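Local atomic coordinates of Abbfa_003403 (Acinetobacter baumannii, PDB entry 4ZXH), a protein that probably assembles peptides as a four-domain nonribosomal peptide synthetase module, joining condensation, adenylation, carrier and thioesterase domains that process intermediates held on 4'-phosphopantetheine. Residues V111-K116 and F392-E398; S230-V236 and L415-Y421; Q1065-F1070 and P1130-G1135. One frame throughout, in Å; residues are numbered along the deposited sequence.

Contact 1: V111-K116 and F392-E398; sequences VEQDTK and FPVRQQE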
loop_
_atom_site.group_PDB
_atom_site.type_symbol
_atom_site.label_atom_id
_atom_site.label_comp_id
_atom_site.label_asym_id
_atom_site.label_seq_id
_atom_site.Cartn_x
_atom_site.Cartn_y
_atom_site.Cartn_z
ATOM N N VAL A 111 -28.109 -18.159 -0.177
ATOM C CA VAL A 111 -27.990 -18.017 -1.618
ATOM C C VAL A 111 -26.876 -17.033 -1.985
ATOM O O VAL A 111 -26.140 -17.253 -2.938
ATOM C CB VAL A 111 -29.362 -17.563 -2.257
ATOM C CG1 VAL A 111 -29.223 -17.263 -3.758
ATOM C CG2 VAL A 111 -30.463 -18.626 -2.026
ATOM N N GLU A 112 -26.733 -15.947 -1.235
ATOM C CA GLU A 112 -25.614 -15.047 -1.496
ATOM C C GLU A 112 -24.288 -15.788 -1.289
ATOM O O GLU A 112 -23.440 -15.778 -2.179
ATOM C CB GLU A 112 -25.704 -13.783 -0.630
ATOM C CG GLU A 112 -26.736 -12.766 -1.183
ATOM C CD GLU A 112 -27.266 -11.763 -0.145
ATOM O OE1 GLU A 112 -26.848 -11.836 1.037
ATOM O OE2 GLU A 112 -28.109 -10.904 -0.516
ATOM N N GLN A 113 -24.115 -16.474 -0.158
ATOM C CA GLN A 113 -22.848 -17.165 0.066
ATOM C C GLN A 113 -22.633 -18.304 -0.941
ATOM O O GLN A 113 -21.521 -18.472 -1.428
ATOM C CB GLN A 113 -22.750 -17.674 1.506
ATOM C CG GLN A 113 -21.386 -17.418 2.176
ATOM C CD GLN A 113 -21.014 -15.926 2.326
ATOM O OE1 GLN A 113 -21.767 -15.018 1.937
ATOM N NE2 GLN A 113 -19.840 -15.679 2.905
ATOM N N ASP A 114 -23.678 -19.043 -1.301
ATOM C CA ASP A 114 -23.530 -20.117 -2.289
ATOM C C ASP A 114 -23.096 -19.626 -3.669
ATOM O O ASP A 114 -22.207 -20.209 -4.290
ATOM C CB ASP A 114 -24.831 -20.898 -2.427
ATOM C CG ASP A 114 -25.006 -21.936 -1.341
ATOM O OD1 ASP A 114 -24.185 -21.941 -0.401
ATOM O OD2 ASP A 114 -25.956 -22.753 -1.449
ATOM N N THR A 115 -23.726 -18.557 -4.151
ATOM C CA THR A 115 -23.428 -18.029 -5.480
ATOM C C THR A 115 -22.072 -17.322 -5.558
ATOM O O THR A 115 -21.576 -17.089 -6.647
ATOM C CB THR A 115 -24.527 -17.038 -5.963
ATOM O OG1 THR A 115 -24.556 -15.876 -5.126
ATOM C CG2 THR A 115 -25.910 -17.705 -5.971
ATOM N N LYS A 116 -21.479 -16.975 -4.418
ATOM C CA LYS A 116 -20.132 -16.383 -4.399
ATOM C C LYS A 116 -18.989 -17.405 -4.425
ATOM O O LYS A 116 -17.817 -17.028 -4.352
ATOM C CB LYS A 116 -19.961 -15.480 -3.170
ATOM C CG LYS A 116 -20.366 -14.065 -3.450
ATOM C CD LYS A 116 -20.678 -13.260 -2.202
ATOM C CE LYS A 116 -21.509 -12.042 -2.644
ATOM N NZ LYS A 116 -21.876 -11.141 -1.512
ATOM N N PHE A 392 -36.535 -12.507 -6.390
ATOM C CA PHE A 392 -35.714 -12.945 -5.262
ATOM C C PHE A 392 -34.379 -12.172 -5.276
ATOM O O PHE A 392 -33.425 -12.575 -5.935
ATOM C CB PHE A 392 -35.483 -14.456 -5.297
ATOM C CG PHE A 392 -34.839 -14.998 -4.044
ATOM C CD1 PHE A 392 -35.612 -15.441 -2.991
ATOM C CD2 PHE A 392 -33.452 -15.055 -3.921
ATOM C CE1 PHE A 392 -35.028 -15.933 -1.851
ATOM C CE2 PHE A 392 -32.853 -15.537 -2.779
ATOM C CZ PHE A 392 -33.632 -15.972 -1.740
ATOM N N PRO A 393 -34.310 -11.045 -4.550
ATOM C CA PRO A 393 -33.083 -10.239 -4.615
ATOM C C PRO A 393 -31.876 -10.912 -3.985
ATOM O O PRO A 393 -31.953 -11.559 -2.944
ATOM C CB PRO A 393 -33.454 -8.975 -3.843
ATOM C CG PRO A 393 -34.977 -8.945 -3.865
ATOM C CD PRO A 393 -35.383 -10.373 -3.796
ATOM N N VAL A 394 -30.741 -10.740 -4.638
ATOM C CA VAL A 394 -29.497 -11.338 -4.212
ATOM C C VAL A 394 -28.354 -10.333 -4.379
ATOM O O VAL A 394 -28.118 -9.839 -5.482
ATOM C CB VAL A 394 -29.193 -12.619 -5.031
ATOM C CG1 VAL A 394 -27.770 -13.034 -4.837
ATOM C CG2 VAL A 394 -30.092 -13.740 -4.600
ATOM N N ARG A 395 -27.654 -10.009 -3.296
ATOM C CA ARG A 395 -26.404 -9.275 -3.442
ATOM C C ARG A 395 -25.500 -10.006 -4.455
ATOM O O ARG A 395 -25.319 -11.218 -4.373
ATOM C CB ARG A 395 -25.698 -9.133 -2.100
ATOM C CG ARG A 395 -26.339 -8.132 -1.137
ATOM C CD ARG A 395 -25.733 -8.254 0.281
ATOM N NE ARG A 395 -24.275 -8.111 0.303
ATOM C CZ ARG A 395 -23.508 -8.278 1.379
ATOM N NH1 ARG A 395 -24.041 -8.604 2.548
ATOM N NH2 ARG A 395 -22.199 -8.116 1.283
ATOM N N GLN A 396 -24.962 -9.287 -5.434
ATOM C CA GLN A 396 -24.113 -9.937 -6.429
ATOM C C GLN A 396 -23.133 -8.959 -7.096
ATOM O O GLN A 396 -23.300 -7.736 -7.025
ATOM C CB GLN A 396 -24.981 -10.642 -7.484
ATOM C CG GLN A 396 -25.958 -9.757 -8.209
ATOM C CD GLN A 396 -25.400 -9.314 -9.538
ATOM O OE1 GLN A 396 -25.042 -10.146 -10.386
ATOM N NE2 GLN A 396 -25.271 -7.998 -9.717
ATOM N N GLN A 397 -22.116 -9.522 -7.742
ATOM C CA GLN A 397 -20.950 -8.774 -8.237
ATOM C C GLN A 397 -20.470 -7.690 -7.259
ATOM O O GLN A 397 -20.529 -6.489 -7.550
ATOM C CB GLN A 397 -21.223 -8.108 -9.595
ATOM C CG GLN A 397 -22.125 -8.870 -10.564
ATOM C CD GLN A 397 -21.905 -8.559 -12.041
ATOM O OE1 GLN A 397 -21.137 -7.686 -12.410
ATOM N NE2 GLN A 397 -22.708 -9.187 -12.872
ATOM N N GLU A 398 -19.985 -8.100 -6.101
ATOM C CA GLU A 398 -19.484 -7.118 -5.153
ATOM C C GLU A 398 -17.962 -7.126 -5.090
ATOM O O GLU A 398 -17.335 -8.189 -5.104
ATOM C CB GLU A 398 -20.088 -7.359 -3.771
ATOM C CG GLU A 398 -21.572 -7.132 -3.763
ATOM C CD GLU A 398 -22.231 -7.508 -2.455
ATOM O OE1 GLU A 398 -21.775 -8.483 -1.819
ATOM O OE2 GLU A 398 -23.240 -6.854 -2.088
#

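Contact 2: S230-V236 and L415-Y421; sequences SSLVFRV and LVGVLKY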
loop_
_atom_site.group_PDB
_atom_site.type_symbol
_atom_site.label_atom_id
_atom_site.label_comp_id
_atom_site.label_asym_id
_atom_site.label_seq_id
_atom_site.Cartn_x
_atom_site.Cartn_y
_atom_site.Cartn_z
ATOM N N SER A 230 -19.889 -4.868 -0.534
ATOM C CA SER A 230 -21.261 -4.922 -0.069
ATOM C C SER A 230 -22.087 -3.973 -0.919
ATOM O O SER A 230 -21.537 -3.272 -1.766
ATOM C CB SER A 230 -21.351 -4.562 1.412
ATOM O OG SER A 230 -22.704 -4.548 1.830
ATOM N N SER A 231 -23.398 -3.944 -0.699
ATOM C CA SER A 231 -24.316 -3.203 -1.578
ATOM C C SER A 231 -25.333 -2.451 -0.764
ATOM O O SER A 231 -25.854 -2.991 0.200
ATOM C CB SER A 231 -25.063 -4.139 -2.536
ATOM O OG SER A 231 -24.184 -4.954 -3.294
ATOM N N LEU A 232 -25.628 -1.217 -1.156
ATOM C CA LEU A 232 -26.661 -0.428 -0.484
ATOM C C LEU A 232 -27.727 0.062 -1.480
ATOM O O LEU A 232 -27.460 0.943 -2.292
ATOM C CB LEU A 232 -26.026 0.752 0.248
ATOM C CG LEU A 232 -26.984 1.796 0.827
ATOM C CD1 LEU A 232 -28.010 1.159 1.714
ATOM C CD2 LEU A 232 -26.200 2.842 1.602
ATOM N N VAL A 233 -28.926 -0.511 -1.433
ATOM C CA VAL A 233 -29.980 -0.088 -2.356
ATOM C C VAL A 233 -30.691 1.178 -1.858
ATOM O O VAL A 233 -31.107 1.265 -0.699
ATOM C CB VAL A 233 -31.004 -1.221 -2.581
ATOM C CG1 VAL A 233 -32.082 -0.786 -3.576
ATOM C CG2 VAL A 233 -30.279 -2.468 -3.092
ATOM N N PHE A 234 -30.800 2.175 -2.723
ATOM C CA PHE A 234 -31.493 3.409 -2.363
ATOM C C PHE A 234 -32.508 3.778 -3.446
ATOM O O PHE A 234 -32.505 3.183 -4.519
ATOM C CB PHE A 234 -30.500 4.551 -2.158
ATOM C CG PHE A 234 -29.696 4.886 -3.389
ATOM C CD1 PHE A 234 -28.574 4.138 -3.729
ATOM C CD2 PHE A 234 -30.063 5.941 -4.212
ATOM C CE1 PHE A 234 -27.845 4.434 -4.868
ATOM C CE2 PHE A 234 -29.333 6.249 -5.355
ATOM C CZ PHE A 234 -28.230 5.498 -5.686
ATOM N N ARG A 235 -33.379 4.747 -3.162
ATOM C CA ARG A 235 -34.294 5.272 -4.185
ATOM C C ARG A 235 -34.333 6.791 -4.198
ATOM O O ARG A 235 -34.342 7.437 -3.147
ATOM C CB ARG A 235 -35.709 4.735 -3.986
ATOM C CG ARG A 235 -35.789 3.236 -3.991
ATOM C CD ARG A 235 -37.164 2.743 -3.695
ATOM N NE ARG A 235 -37.085 1.453 -3.032
ATOM C CZ ARG A 235 -38.114 0.636 -2.860
ATOM N NH1 ARG A 235 -39.317 0.964 -3.327
ATOM N NH2 ARG A 235 -37.923 -0.524 -2.239
ATOM N N VAL A 236 -34.359 7.353 -5.398
ATOM C CA VAL A 236 -34.509 8.791 -5.560
ATOM C C VAL A 236 -35.994 9.197 -5.527
ATOM O O VAL A 236 -36.822 8.603 -6.219
ATOM C CB VAL A 236 -33.870 9.257 -6.869
ATOM C CG1 VAL A 236 -34.015 10.753 -7.013
ATOM C CG2 VAL A 236 -32.406 8.852 -6.907
ATOM N N LEU A 415 -36.341 6.628 -9.223
ATOM C CA LEU A 415 -35.143 5.990 -9.763
ATOM C C LEU A 415 -34.573 5.026 -8.726
ATOM O O LEU A 415 -34.533 5.335 -7.525
ATOM C CB LEU A 415 -34.101 7.038 -10.155
ATOM C CG LEU A 415 -34.330 7.858 -11.425
ATOM C CD1 LEU A 415 -33.392 9.025 -11.493
ATOM C CD2 LEU A 415 -34.150 6.994 -12.649
ATOM N N VAL A 416 -34.145 3.854 -9.174
ATOM C CA VAL A 416 -33.589 2.871 -8.248
ATOM C C VAL A 416 -32.094 2.692 -8.487
ATOM O O VAL A 416 -31.645 2.501 -9.629
ATOM C CB VAL A 416 -34.302 1.507 -8.357
ATOM C CG1 VAL A 416 -33.570 0.453 -7.553
ATOM C CG2 VAL A 416 -35.720 1.618 -7.870
ATOM N N GLY A 417 -31.327 2.762 -7.399
ATOM C CA GLY A 417 -29.886 2.696 -7.478
ATOM C C GLY A 417 -29.264 1.780 -6.450
ATOM O O GLY A 417 -29.867 1.478 -5.410
ATOM N N VAL A 418 -28.050 1.333 -6.757
ATOM C CA VAL A 418 -27.285 0.496 -5.853
ATOM C C VAL A 418 -25.896 1.062 -5.719
ATOM O O VAL A 418 -25.181 1.144 -6.708
ATOM C CB VAL A 418 -27.161 -0.963 -6.345
ATOM C CG1 VAL A 418 -26.614 -1.863 -5.221
ATOM C CG2 VAL A 418 -28.485 -1.478 -6.816
ATOM N N LEU A 419 -25.512 1.456 -4.508
ATOM C CA LEU A 419 -24.129 1.836 -4.249
ATOM C C LEU A 419 -23.355 0.614 -3.767
ATOM O O LEU A 419 -23.618 0.076 -2.693
ATOM C CB LEU A 419 -24.023 2.969 -3.219
ATOM C CG LEU A 419 -22.572 3.473 -3.028
ATOM C CD1 LEU A 419 -22.064 4.260 -4.219
ATOM C CD2 LEU A 419 -22.430 4.298 -1.778
ATOM N N LYS A 420 -22.412 0.167 -4.580
ATOM C CA LYS A 420 -21.530 -0.926 -4.191
ATOM C C LYS A 420 -20.245 -0.350 -3.671
ATOM O O LYS A 420 -19.698 0.582 -4.269
ATOM C CB LYS A 420 -21.263 -1.847 -5.368
ATOM C CG LYS A 420 -22.534 -2.551 -5.816
ATOM C CD LYS A 420 -22.173 -3.657 -6.707
ATOM C CE LYS A 420 -23.362 -4.378 -7.199
ATOM N NZ LYS A 420 -22.884 -5.279 -8.282
ATOM N N TYR A 421 -19.767 -0.891 -2.555
ATOM C CA TYR A 421 -18.586 -0.358 -1.881
ATOM C C TYR A 421 -17.730 -1.465 -1.294
ATOM O O TYR A 421 -18.236 -2.478 -0.802
ATOM C CB TYR A 421 -18.991 0.622 -0.781
ATOM C CG TYR A 421 -19.784 0.010 0.352
ATOM C CD1 TYR A 421 -21.154 -0.224 0.235
ATOM C CD2 TYR A 421 -19.172 -0.322 1.551
ATOM C CE1 TYR A 421 -21.889 -0.793 1.287
ATOM C CE2 TYR A 421 -19.897 -0.880 2.608
ATOM C CZ TYR A 421 -21.248 -1.113 2.476
ATOM O OH TYR A 421 -21.949 -1.670 3.534
#

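Contact 3: Q1065-F1070 and P1130-G1135; sequences QPLWLF and PYFLGG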
loop_
_atom_site.group_PDB
_atom_site.type_symbol
_atom_site.label_atom_id
_atom_site.label_comp_id
_atom_site.label_asym_id
_atom_site.label_seq_id
_atom_site.Cartn_x
_atom_site.Cartn_y
_atom_site.Cartn_z
ATOM N N GLN A 1065 19.195 -24.605 -37.898
ATOM C CA GLN A 1065 20.303 -25.073 -37.068
ATOM C C GLN A 1065 20.659 -24.140 -35.915
ATOM O O GLN A 1065 21.019 -22.987 -36.118
ATOM C CB GLN A 1065 21.534 -25.292 -37.939
ATOM C CG GLN A 1065 22.718 -25.887 -37.210
ATOM C CD GLN A 1065 23.910 -25.997 -38.117
ATOM O OE1 GLN A 1065 24.351 -25.001 -38.705
ATOM N NE2 GLN A 1065 24.413 -27.216 -38.285
ATOM N N PRO A 1066 20.568 -24.659 -34.692
ATOM C CA PRO A 1066 20.959 -23.962 -33.468
ATOM C C PRO A 1066 22.463 -23.973 -33.301
ATOM O O PRO A 1066 23.142 -24.787 -33.917
ATOM C CB PRO A 1066 20.312 -24.792 -32.344
ATOM C CG PRO A 1066 19.684 -25.982 -33.007
ATOM C CD PRO A 1066 20.179 -26.051 -34.426
ATOM N N LEU A 1067 22.967 -23.091 -32.454
ATOM C CA LEU A 1067 24.342 -23.163 -31.995
ATOM C C LEU A 1067 24.310 -23.642 -30.554
ATOM O O LEU A 1067 23.611 -23.057 -29.733
ATOM C CB LEU A 1067 25.029 -21.798 -32.105
ATOM C CG LEU A 1067 26.357 -21.633 -31.380
ATOM C CD1 LEU A 1067 27.319 -22.700 -31.862
ATOM C CD2 LEU A 1067 26.925 -20.246 -31.611
ATOM N N TRP A 1068 25.036 -24.716 -30.256
ATOM C CA TRP A 1068 25.126 -25.242 -28.893
ATOM C C TRP A 1068 26.382 -24.743 -28.211
ATOM O O TRP A 1068 27.485 -24.823 -28.772
ATOM C CB TRP A 1068 25.137 -26.765 -28.888
ATOM C CG TRP A 1068 23.884 -27.379 -29.373
ATOM C CD1 TRP A 1068 23.591 -27.738 -30.650
ATOM C CD2 TRP A 1068 22.734 -27.719 -28.583
ATOM N NE1 TRP A 1068 22.326 -28.282 -30.710
ATOM C CE2 TRP A 1068 21.782 -28.278 -29.451
ATOM C CE3 TRP A 1068 22.422 -27.602 -27.228
ATOM C CZ2 TRP A 1068 20.540 -28.720 -29.009
ATOM C CZ3 TRP A 1068 21.185 -28.040 -26.790
ATOM C CH2 TRP A 1068 20.262 -28.595 -27.675
ATOM N N LEU A 1069 26.213 -24.245 -26.989
ATOM C CA LEU A 1069 27.329 -23.758 -26.194
ATOM C C LEU A 1069 27.465 -24.542 -24.897
ATOM O O LEU A 1069 26.481 -24.874 -24.254
ATOM C CB LEU A 1069 27.165 -22.268 -25.908
ATOM C CG LEU A 1069 27.105 -21.401 -27.181
ATOM C CD1 LEU A 1069 26.632 -20.006 -26.887
ATOM C CD2 LEU A 1069 28.446 -21.360 -27.918
ATOM N N PHE A 1070 28.698 -24.826 -24.504
ATOM C CA PHE A 1070 28.913 -25.639 -23.327
ATOM C C PHE A 1070 29.675 -24.912 -22.240
ATOM O O PHE A 1070 30.595 -24.148 -22.515
ATOM C CB PHE A 1070 29.634 -26.901 -23.731
ATOM C CG PHE A 1070 28.959 -27.605 -24.832
ATOM C CD1 PHE A 1070 27.843 -28.394 -24.577
ATOM C CD2 PHE A 1070 29.398 -27.453 -26.133
ATOM C CE1 PHE A 1070 27.188 -29.045 -25.604
ATOM C CE2 PHE A 1070 28.756 -28.103 -27.163
ATOM C CZ PHE A 1070 27.643 -28.896 -26.897
ATOM N N PRO A 1130 23.204 -31.599 -39.512
ATOM C CA PRO A 1130 24.521 -31.268 -38.949
ATOM C C PRO A 1130 24.435 -30.480 -37.649
ATOM O O PRO A 1130 23.451 -29.763 -37.440
ATOM C CB PRO A 1130 25.174 -30.407 -40.043
ATOM C CG PRO A 1130 24.298 -30.541 -41.244
ATOM C CD PRO A 1130 22.932 -30.832 -40.735
ATOM N N TYR A 1131 25.453 -30.617 -36.801
ATOM C CA TYR A 1131 25.491 -29.907 -35.533
ATOM C C TYR A 1131 26.453 -28.739 -35.570
ATOM O O TYR A 1131 27.399 -28.732 -36.364
ATOM C CB TYR A 1131 25.857 -30.858 -34.404
ATOM C CG TYR A 1131 24.756 -31.835 -34.157
ATOM C CD1 TYR A 1131 23.612 -31.455 -33.465
ATOM C CD2 TYR A 1131 24.830 -33.123 -34.647
ATOM C CE1 TYR A 1131 22.577 -32.345 -33.258
ATOM C CE2 TYR A 1131 23.810 -34.016 -34.441
ATOM C CZ TYR A 1131 22.686 -33.629 -33.745
ATOM O OH TYR A 1131 21.668 -34.536 -33.537
ATOM N N PHE A 1132 26.182 -27.748 -34.718
ATOM C CA PHE A 1132 26.979 -26.533 -34.653
ATOM C C PHE A 1132 27.274 -26.274 -33.177
ATOM O O PHE A 1132 26.366 -26.079 -32.379
ATOM C CB PHE A 1132 26.235 -25.366 -35.319
ATOM C CG PHE A 1132 27.048 -24.111 -35.448
ATOM C CD1 PHE A 1132 28.430 -24.165 -35.593
ATOM C CD2 PHE A 1132 26.437 -22.867 -35.395
ATOM C CE1 PHE A 1132 29.184 -22.996 -35.699
ATOM C CE2 PHE A 1132 27.181 -21.701 -35.502
ATOM C CZ PHE A 1132 28.561 -21.764 -35.655
ATOM N N LEU A 1133 28.553 -26.298 -32.818
ATOM C CA LEU A 1133 28.967 -26.385 -31.424
ATOM C C LEU A 1133 29.982 -25.327 -31.083
ATOM O O LEU A 1133 30.688 -24.818 -31.960
ATOM C CB LEU A 1133 29.605 -27.745 -31.118
ATOM C CG LEU A 1133 29.007 -28.995 -31.711
ATOM C CD1 LEU A 1133 30.047 -30.038 -31.665
ATOM C CD2 LEU A 1133 27.822 -29.411 -30.875
ATOM N N GLY A 1134 30.113 -25.047 -29.794
ATOM C CA GLY A 1134 31.090 -24.079 -29.383
ATOM C C GLY A 1134 31.134 -23.869 -27.897
ATOM O O GLY A 1134 30.272 -24.370 -27.170
ATOM N N GLY A 1135 32.132 -23.108 -27.456
ATOM C CA GLY A 1135 32.373 -22.907 -26.045
ATOM C C GLY A 1135 33.499 -21.915 -25.798
ATOM O O GLY A 1135 34.405 -21.709 -26.635
#

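Contact 1: V111-K116 and F392-E398
Two like charges, Lys116 and Arg395, lie close together here, with NZ of Lys116 4.1 Å from NH2 of Arg395, and a single carboxylate, that of Glu398, bridges them. The contact belongs to the condensation domain, a two-lobed fold of the CoA-dependent acyltransferase clan. Segment 111-116 is the end of helix 104-115, which packs on the N-terminal lobe's sheet, and 392-398 leaves strand 387-391 of that sheet and leads to strand 403-411 in the sheet of the other lobe. Glu398 OE1 forms a salt bridge of 2.7 Å with Lys116 NZ, while its OE2 lies 2.9 Å from Arg395 NE and also has a hydrogen bond from outside, with Ser231 OG. The negative charge shared in this network offsets the repulsion between the two cations.

At the other end the contact is apolar. Val111 sets CG1 3.7 Å from Val394 CG2 and CG2 4.0 Å from Phe392 CE2, so the last helical turn rests on the start of the loop. Val111 and Thr115 also touch Ala142 on strand 138-146, which places this patch over the sheet. Between the two zones the backbone of the loop, which has no regular strand, is fastened to the helix by a side chain: Glu112 turns its carboxylate toward the loop, and OE2 accepts a hydrogen bond of 3.0 Å from Arg395 N.

Contact 2: S230-V236 and L415-Y421
Phe234 lies across the strand pair and covers Gly417, whose CA sits 4.0 Å from the ring centroid, 23° off the ring normal, in a CH-pi contact. The two residues are a hydrogen-bonded pair of the antiparallel strands, and the ring laid over the glycine is an aromatic rescue of glycine: a CB on residue 417 would fall 2.4 Å from Phe234 CZ. The strands belong to the four-stranded mixed sheet of the condensation domain's C-terminal lobe, with 229-235 outermost and 414-422 inside, beside 403-411. Phe234 and Leu232 continue this apolar face onto Val435 of helix 428-447. On the reverse face Val233 meets Val418, with CG2 of each 4.3 Å apart.

Leu232 N reaches Leu419 O at 2.8 Å and Leu419 N returns to Leu232 O at 3.0 Å; Val236 N to Leu415 O, 2.9 Å, closes one end. Toward the other end the chemistry turns polar: Ser231 OG bonds to Glu398, and Lys420 NZ meets the carbonyls of Gln396 and Gln397 and forms a salt bridge with Glu406. In the last pair, Ser230 N donates to Tyr421 O at 2.9 Å, and Ser230 OG makes a weak hydrogen bond of 3.4 Å to Tyr421 OH.

Contact 3: Q1065-F1070 and P1130-G1135
Strands 1067-1070 and 1131-1136 run side by side in the parallel part of the thioesterase domain's sheet, an alpha/beta-hydrolase fold. Trp1068 is bonded through both of its backbone polar groups: its N donates to Phe1132 O at 2.9 Å, almost straight, and its O receives Gly1134 N at 2.8 Å, a weak bond because the angle is only 120°. The same carbonyl also has the CA of Leu1133 at 3.4 Å. Gly1134 O then accepts Phe1070 N at 3.1 Å. The alternate residues Leu1067 and Leu1069 direct their backbone bonds to Thr1092, Arg1094 and Ile1096, on or just before strand 1093-1096, so the strand is held on two sides.

Side-chain polar groups are also provided for. Gln1065 NE2 donates to Pro1130 O at 2.9 Å and is further bonded to Thr1158 OG1. Gln1126, outside both segments, takes the indole NH of Trp1068 on its side-chain oxygen and bonds through its backbone oxygen to the hydroxyl of Tyr1131.

Around this polar frame the packing is apolar. Leu1067 CD1 stands over one face of the Phe1132 ring, 3.7 Å from its centroid. On the reverse face of the sheet Phe1070 CZ meets Leu1133 CD2 at 4.0 Å, near Met1122 of helix 1111-1125.

With Trp1068 N, Gly1134 N and Phe1070 N satisfied by carbonyls across the pair, the two strands are joined mainly through backbone bonds, and 1131-1136 carries near its end Gly1135, the first glycine of a GxCxG sequence consistent with a nucleophile elbow, with Cys1137 the likely nucleophile.

In the fold
Contacts 1 and 2 lie in the condensation domain and touch, the loop of contact 1 bonding to both strands of contact 2. Contact 3 belongs to the thioesterase domain, its centre about 60 Å from that of contact 1 and 67 Å from that of contact 2. Contact 1, partly buried, joins a helix end to an irregular loop and combines a charged network with a small apolar patch. Contacts 2 and 3 are buried strand pairs built on backbone hydrogen bonds, antiparallel at the margin of a sheet in contact 2, parallel and flanked by further strands in contact 3.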